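Local coordinates for putative isohexenylglutaconyl-CoA hydratase (PDB 4ZU2), which probably hydrates isohexenylglutaconyl-CoA in terpene (citronellate) breakdown, as a member of the crotonase (enoyl-CoA hydratase/isomerase) family, at residues V56-D61 and L108-V113. Residues are numbered along the deposited sequence; the frame is centred on the assembly and turned at random.
Sequences VLRGAD and LVEGAV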
loop_
_atom_site.group_PDB
_atom_site.type_symbol
_atom_site.label_atom_id
_atom_site.label_comp_id
_atom_site.label_asym_id
_atom_site.label_seq_id
_atom_site.Cartn_x
_atom_site.Cartn_y
_atom_site.Cartn_z
ATOM N N VAL A 56 4.399 23.314 9.700
ATOM C CA VAL A 56 2.956 23.276 9.517
ATOM C C VAL A 56 2.626 24.098 8.279
ATOM O O VAL A 56 3.125 25.184 8.065
ATOM C CB VAL A 56 2.204 23.758 10.762
ATOM C CG1 VAL A 56 0.749 23.361 10.655
ATOM C CG2 VAL A 56 2.818 23.146 12.019
ATOM N N LEU A 57 1.839 23.490 7.429
ATOM C CA LEU A 57 1.634 23.949 6.116
ATOM C C LEU A 57 0.156 24.185 6.055
ATOM O O LEU A 57 -0.634 23.286 6.338
ATOM C CB LEU A 57 2.060 22.878 5.121
ATOM C CG LEU A 57 1.984 23.319 3.666
ATOM C CD1 LEU A 57 2.693 24.625 3.437
ATOM C CD2 LEU A 57 2.561 22.222 2.761
ATOM N N ARG A 58 -0.209 25.418 5.728
ATOM C CA ARG A 58 -1.593 25.836 5.848
ATOM C C ARG A 58 -1.950 26.899 4.808
ATOM O O ARG A 58 -1.084 27.525 4.213
ATOM C CB ARG A 58 -1.866 26.356 7.271
ATOM C CG ARG A 58 -3.272 26.040 7.771
ATOM C CD ARG A 58 -3.568 26.599 9.162
ATOM N NE ARG A 58 -2.838 27.832 9.467
ATOM C CZ ARG A 58 -2.070 28.024 10.544
ATOM N NH1 ARG A 58 -1.902 27.071 11.476
ATOM N NH2 ARG A 58 -1.467 29.202 10.694
ATOM N N GLY A 59 -3.248 27.076 4.594
ATOM C CA GLY A 59 -3.750 27.978 3.582
ATOM C C GLY A 59 -4.540 29.124 4.202
ATOM O O GLY A 59 -5.279 28.949 5.164
ATOM N N ALA A 60 -4.364 30.321 3.662
ATOM C CA ALA A 60 -5.071 31.458 4.188
ATOM C C ALA A 60 -6.555 31.313 3.862
ATOM O O ALA A 60 -6.923 30.731 2.830
ATOM C CB ALA A 60 -4.521 32.712 3.606
ATOM N N ASP A 61 -7.402 31.778 4.787
ATOM C CA ASP A 61 -8.834 31.984 4.543
ATOM C C ASP A 61 -9.711 30.784 4.267
ATOM O O ASP A 61 -10.714 30.908 3.577
ATOM C CB ASP A 61 -8.987 32.934 3.382
ATOM C CG ASP A 61 -9.711 34.145 3.771
ATOM O OD1 ASP A 61 -10.957 34.089 3.734
ATOM O OD2 ASP A 61 -9.027 35.126 4.159
ATOM N N LEU A 108 -2.362 21.032 7.443
ATOM C CA LEU A 108 -3.713 21.333 7.882
ATOM C C LEU A 108 -4.537 21.772 6.666
ATOM O O LEU A 108 -4.403 22.902 6.162
ATOM C CB LEU A 108 -3.650 22.406 8.983
ATOM C CG LEU A 108 -4.815 22.501 9.982
ATOM C CD1 LEU A 108 -5.124 21.150 10.571
ATOM C CD2 LEU A 108 -4.475 23.445 11.086
ATOM N N VAL A 109 -5.347 20.859 6.139
ATOM C CA VAL A 109 -6.004 21.094 4.857
ATOM C C VAL A 109 -7.508 21.437 5.037
ATOM O O VAL A 109 -8.264 20.708 5.652
ATOM C CB VAL A 109 -5.767 19.905 3.862
ATOM C CG1 VAL A 109 -4.252 19.612 3.694
ATOM C CG2 VAL A 109 -6.468 18.676 4.310
ATOM N N GLU A 110 -7.908 22.583 4.501
ATOM C CA GLU A 110 -9.274 23.064 4.598
ATOM C C GLU A 110 -9.694 23.448 3.212
ATOM O O GLU A 110 -8.861 23.843 2.425
ATOM C CB GLU A 110 -9.333 24.298 5.472
ATOM C CG GLU A 110 -8.793 24.086 6.841
ATOM C CD GLU A 110 -8.736 25.373 7.606
ATOM O OE1 GLU A 110 -9.781 25.745 8.215
ATOM O OE2 GLU A 110 -7.653 26.022 7.551
ATOM N N GLY A 111 -10.993 23.339 2.939
ATOM C CA GLY A 111 -11.596 23.802 1.696
ATOM C C GLY A 111 -10.996 23.110 0.492
ATOM O O GLY A 111 -10.931 21.888 0.457
ATOM N N ALA A 112 -10.507 23.891 -0.467
ATOM C CA ALA A 112 -9.985 23.311 -1.709
ATOM C C ALA A 112 -8.578 22.718 -1.555
ATOM O O ALA A 112 -7.620 23.406 -1.150
ATOM C CB ALA A 112 -10.010 24.359 -2.828
ATOM N N VAL A 113 -8.486 21.436 -1.875
ATOM C CA VAL A 113 -7.222 20.678 -1.880
ATOM C C VAL A 113 -7.121 19.974 -3.244
ATOM O O VAL A 113 -7.450 18.799 -3.386
ATOM C CB VAL A 113 -7.210 19.640 -0.757
ATOM C CG1 VAL A 113 -5.829 19.044 -0.587
ATOM C CG2 VAL A 113 -7.706 20.239 0.547
HETATM O O HOH W 1 -5.606 24.999 4.980
#
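L57 and L108 join two parallel strands at their C-terminal ends. One direct backbone hydrogen bond crosses between the segments 56-61 and 108-113. L108 N donates to L57 O at 3.0 Å, and the N-H...O angle is 164°. L57 also bonds through its backbone to V106, so the ladder begins earlier in the strands.

Beyond this bond a water takes over. It accepts from G59 N at 3.2 Å and donates to L108 O at 2.7 Å. It thus replaces a direct link between these two backbone groups as the strands separate. E110 N and E110 OE2 also reach the water, but both bonds are weak, at 3.4 Å from its oxygen. The water ties the end of strand 54-59 to the loop that follows strand 104-109.

The side chains meet through aliphatic atoms. R58 and L108 lie side by side and point the same way. R58 CG packs 3.8 Å from L108 CB, and R58 CD lies 3.8 Å from L108 CD2. R58 CG also lies 3.7 Å from L108 O. Chi2 of R58 is extended (-178°) and carries CD along L108. L108 CD2 sits at the edge of the guanidinium, near its plane. R58 NE and E110 OE2 are 5.5 Å apart and form no salt bridge; their opposite charges may still attract weakly.

The contact is a largely buried junction of adjacent parallel strands in the central crotonase-fold sheet, with R58 and E110 partly exposed. Strand 17-22 flanks 54-59, and strand 126-130 flanks 104-109. L193 and E194 of helix 190-205 pack on L108, and F64 meets L57 and V109. After the short loop of E110 and G111, the chain enters strand 112-114 of a second sheet, where A112 N bonds to H63 ND1.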